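Local coordinates for protein transcriptional regulator (Saccharomonospora viridis, PDB 4KWA) that probably acts as a TetR-family transcriptional repressor that binds regulatory DNA, and binds a choline ion in a pocket, at residues Ser3-Arg8 against His42-Ser47. Residues are numbered along the deposited sequence; the frame is centred on the assembly and turned at random.
Sequences SEARRR and HYHFPS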
ATOM      1  N   SER A   3     -33.454  -6.809  -3.338  1.00 54.42           N
ATOM      2  CA  SER A   3     -32.411  -6.139  -2.564  1.00 59.07           C
ATOM      3  C   SER A   3     -31.599  -7.250  -1.872  1.00 55.02           C
ATOM      4  O   SER A   3     -30.393  -7.108  -1.701  1.00 41.17           O
ATOM      5  CB  SER A   3     -32.997  -5.150  -1.541  1.00 62.71           C
ATOM      6  OG  SER A   3     -33.852  -5.797  -0.612  1.00 67.43           O
ATOM      7  N   GLU A   4     -32.283  -8.342  -1.520  1.00 58.29           N
ATOM      8  CA  GLU A   4     -31.677  -9.535  -0.895  1.00 62.42           C
ATOM      9  C   GLU A   4     -30.756 -10.281  -1.904  1.00 52.81           C
ATOM     10  O   GLU A   4     -29.674 -10.693  -1.537  1.00 48.11           O
ATOM     11  CB  GLU A   4     -32.778 -10.463  -0.325  1.00 68.87           C
ATOM     12  CG  GLU A   4     -32.381 -11.897   0.029  1.00 75.10           C
ATOM     13  CD  GLU A   4     -31.321 -12.009   1.108  1.00 80.00           C
ATOM     14  OE1 GLU A   4     -31.047 -10.997   1.784  1.00 67.82           O
ATOM     15  OE2 GLU A   4     -30.776 -13.131   1.289  1.00 83.85           O
ATOM     16  N   ALA A   5     -31.174 -10.390  -3.168  1.00 49.00           N
ATOM     17  CA  ALA A   5     -30.330 -11.007  -4.199  1.00 51.52           C
ATOM     18  C   ALA A   5     -29.043 -10.168  -4.343  1.00 43.57           C
ATOM     19  O   ALA A   5     -27.951 -10.712  -4.340  1.00 36.82           O
ATOM     20  CB  ALA A   5     -31.073 -11.085  -5.516  1.00 55.36           C
ATOM     21  N   ARG A   6     -29.177  -8.840  -4.386  1.00 46.85           N
ATOM     22  CA  ARG A   6     -28.007  -7.933  -4.486  1.00 46.18           C
ATOM     23  C   ARG A   6     -26.994  -8.054  -3.349  1.00 37.63           C
ATOM     24  O   ARG A   6     -25.750  -8.108  -3.550  1.00 31.82           O
ATOM     25  CB  ARG A   6     -28.448  -6.443  -4.571  1.00 49.02           C
ATOM     26  CG  ARG A   6     -29.001  -5.965  -5.898  1.00 51.73           C
ATOM     27  CD  ARG A   6     -29.368  -4.468  -5.874  1.00 53.55           C
ATOM     28  NE  ARG A   6     -28.217  -3.617  -6.104  1.00 54.38           N
ATOM     29  CZ  ARG A   6     -27.405  -3.108  -5.172  1.00 60.88           C
ATOM     30  NH1 ARG A   6     -26.350  -2.425  -5.575  1.00 54.93           N
ATOM     31  NH2 ARG A   6     -27.598  -3.292  -3.857  1.00 60.10           N
ATOM     32  N   ARG A   7     -27.477  -7.998  -2.117  1.00 34.71           N
ATOM     33  CA  ARG A   7     -26.607  -8.099  -0.986  1.00 35.02           C
ATOM     34  C   ARG A   7     -25.784  -9.395  -0.985  1.00 30.04           C
ATOM     35  O   ARG A   7     -24.617  -9.407  -0.667  1.00 32.60           O
ATOM     36  CB  ARG A   7     -27.504  -8.107   0.260  1.00 48.07           C
ATOM     37  CG  ARG A   7     -26.761  -7.999   1.564  1.00 44.40           C
ATOM     38  CD  ARG A   7     -27.639  -8.325   2.751  1.00 55.36           C
ATOM     39  NE  ARG A   7     -28.024  -9.752   2.762  1.00 55.35           N
ATOM     40  CZ  ARG A   7     -27.205 -10.744   3.145  1.00 55.05           C
ATOM     41  NH1 ARG A   7     -25.921 -10.480   3.476  1.00 56.35           N
ATOM     42  NH2 ARG A   7     -27.640 -12.010   3.124  1.00 46.88           N
ATOM     43  N   ARG A   8     -26.452 -10.515  -1.302  1.00 34.48           N
ATOM     44  CA  ARG A   8     -25.791 -11.820  -1.326  1.00 38.93           C
ATOM     45  C   ARG A   8     -24.701 -11.875  -2.398  1.00 30.39           C
ATOM     46  O   ARG A   8     -23.607 -12.322  -2.125  1.00 33.24           O
ATOM     47  CB  ARG A   8     -26.797 -12.983  -1.386  1.00 44.22           C
ATOM     48  CG  ARG A   8     -27.209 -13.428   0.041  1.00 57.74           C
ATOM     49  CD  ARG A   8     -28.294 -14.512   0.183  1.00 62.05           C
ATOM     50  NE  ARG A   8     -27.999 -15.751  -0.546  1.00 63.64           N
ATOM     51  CZ  ARG A   8     -28.501 -16.081  -1.743  1.00 72.54           C
ATOM     52  NH1 ARG A   8     -28.116 -17.237  -2.341  1.00 58.66           N
ATOM     53  NH2 ARG A   8     -29.385 -15.271  -2.353  1.00 65.94           N
ATOM     54  N   HIS A  42     -25.554 -10.386 -13.925  1.00 34.63           N
ATOM     55  CA  HIS A  42     -25.396  -9.313 -14.962  1.00 35.55           C
ATOM     56  C   HIS A  42     -26.526  -8.257 -14.855  1.00 38.30           C
ATOM     57  O   HIS A  42     -26.330  -7.023 -14.996  1.00 33.16           O
ATOM     58  CB  HIS A  42     -25.328  -9.934 -16.356  1.00 38.13           C
ATOM     59  CG  HIS A  42     -24.237 -10.972 -16.558  1.00 30.74           C
ATOM     60  ND1 HIS A  42     -22.914 -10.739 -16.272  1.00 34.34           N
ATOM     61  CD2 HIS A  42     -24.278 -12.198 -17.148  1.00 40.05           C
ATOM     62  CE1 HIS A  42     -22.190 -11.785 -16.629  1.00 34.98           C
ATOM     63  NE2 HIS A  42     -22.997 -12.700 -17.138  1.00 46.09           N
ATOM     64  N   TYR A  43     -27.707  -8.732 -14.493  1.00 34.59           N
ATOM     65  CA  TYR A  43     -28.856  -7.826 -14.344  1.00 41.35           C
ATOM     66  C   TYR A  43     -28.622  -6.801 -13.289  1.00 40.85           C
ATOM     67  O   TYR A  43     -28.803  -5.607 -13.538  1.00 39.52           O
ATOM     68  CB  TYR A  43     -30.124  -8.611 -14.089  1.00 45.63           C
ATOM     69  CG  TYR A  43     -31.372  -7.804 -13.841  1.00 45.24           C
ATOM     70  CD1 TYR A  43     -31.943  -7.005 -14.857  1.00 44.71           C
ATOM     71  CD2 TYR A  43     -32.066  -7.932 -12.639  1.00 49.35           C
ATOM     72  CE1 TYR A  43     -33.127  -6.283 -14.638  1.00 42.39           C
ATOM     73  CE2 TYR A  43     -33.258  -7.236 -12.417  1.00 53.30           C
ATOM     74  CZ  TYR A  43     -33.799  -6.427 -13.422  1.00 45.56           C
ATOM     75  OH  TYR A  43     -35.021  -5.773 -13.184  1.00 43.60           O
ATOM     76  N   HIS A  44     -28.046  -7.201 -12.165  1.00 38.13           N
ATOM     77  CA  HIS A  44     -27.812  -6.203 -11.151  1.00 39.59           C
ATOM     78  C   HIS A  44     -26.516  -5.433 -11.349  1.00 40.07           C
ATOM     79  O   HIS A  44     -26.432  -4.252 -11.030  1.00 34.73           O
ATOM     80  CB  HIS A  44     -27.828  -6.839  -9.800  1.00 39.49           C
ATOM     81  CG  HIS A  44     -29.180  -7.330  -9.393  1.00 49.85           C
ATOM     82  ND1 HIS A  44     -29.461  -8.663  -9.188  1.00 51.48           N
ATOM     83  CD2 HIS A  44     -30.344  -6.664  -9.203  1.00 46.10           C
ATOM     84  CE1 HIS A  44     -30.733  -8.798  -8.858  1.00 49.31           C
ATOM     85  NE2 HIS A  44     -31.294  -7.602  -8.875  1.00 50.57           N
ATOM     86  N   PHE A  45     -25.520  -6.075 -11.933  1.00 35.93           N
ATOM     87  CA  PHE A  45     -24.198  -5.478 -12.082  1.00 33.89           C
ATOM     88  C   PHE A  45     -23.645  -5.818 -13.469  1.00 37.49           C
ATOM     89  O   PHE A  45     -22.962  -6.840 -13.644  1.00 37.68           O
ATOM     90  CB  PHE A  45     -23.297  -6.083 -10.988  1.00 33.16           C
ATOM     91  CG  PHE A  45     -23.903  -5.976  -9.604  1.00 29.69           C
ATOM     92  CD1 PHE A  45     -24.372  -7.091  -8.935  1.00 33.76           C
ATOM     93  CD2 PHE A  45     -23.907  -4.741  -8.941  1.00 33.87           C
ATOM     94  CE1 PHE A  45     -24.879  -7.002  -7.660  1.00 32.00           C
ATOM     95  CE2 PHE A  45     -24.448  -4.649  -7.678  1.00 34.37           C
ATOM     96  CZ  PHE A  45     -24.934  -5.789  -7.047  1.00 30.85           C
ATOM     97  N   PRO A  46     -23.997  -4.975 -14.473  1.00 41.69           N
ATOM     98  CA  PRO A  46     -23.647  -5.201 -15.876  1.00 37.78           C
ATOM     99  C   PRO A  46     -22.197  -5.368 -16.177  1.00 38.67           C
ATOM    100  O   PRO A  46     -21.895  -5.827 -17.283  1.00 37.41           O
ATOM    101  CB  PRO A  46     -24.252  -3.981 -16.612  1.00 42.68           C
ATOM    102  CG  PRO A  46     -25.271  -3.426 -15.678  1.00 43.70           C
ATOM    103  CD  PRO A  46     -24.727  -3.720 -14.298  1.00 41.95           C
ATOM    104  N   SER A  47     -21.287  -4.981 -15.264  1.00 36.23           N
ATOM    105  CA  SER A  47     -19.931  -5.212 -15.542  1.00 40.85           C
ATOM    106  C   SER A  47     -19.271  -5.562 -14.235  1.00 38.31           C
ATOM    107  O   SER A  47     -19.723  -5.219 -13.124  1.00 39.13           O
ATOM    108  CB  SER A  47     -19.260  -3.961 -16.087  1.00 50.28           C
ATOM    109  OG  SER A  47     -18.914  -3.157 -14.989  1.00 40.95           O
TER
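Arg6 carries most of the contact, running from helix 2-20 across the ring of His44 to the rim of Phe45. With chi1 at -76°, its CG stands opposite the carbonyl carbon and beside the backbone N, which sets the first methylene after CB over the imidazole. This CG lies over one face of the His44 ring in a CH-pi contact, 3.9 Å from the centroid and 23° off the normal. It is displaced toward the rim, with Arg6 CG to His44 CD2 at 3.6 Å. One atom further out, Arg6 CD still brushes His44 CD2, at 4.1 Å. The chain then bends at chi3 and turns from the histidine toward Phe45: Arg6 NE comes within 4.0 Å of Phe45 CZ, which lies over one face of the guanidinium. At the tip, Arg6 NH1 approaches Phe45 CE2 to 3.6 Å, reaching the edge of the phenyl ring close to its plane, with the two flat groups turned 51° apart. Arg6 also touches Glu54 of helix 48-71.

The contact joins the first helix of the TetR-type DNA-binding domain to the end of helix 38-44, the probable recognition helix of its helix-turn-helix. Phe45 is the first residue to depart from helical geometry there, and its buried ring is inserted between helices 2-20 and 48-71, against Ile9, Leu10 and Ile51. His44 CB sits 3.5 Å above the plane of that ring, displaced toward its rim.

The imidazole itself is held between two neighbours, Arg6 CG on one face and Tyr43 CD2 on the opposite one. Ala5, one residue before Arg6, adds a lighter touch from its methyl group, with CB 4.1 Å from His44 CE1, while Gln2 also meets the histidine from the same helix.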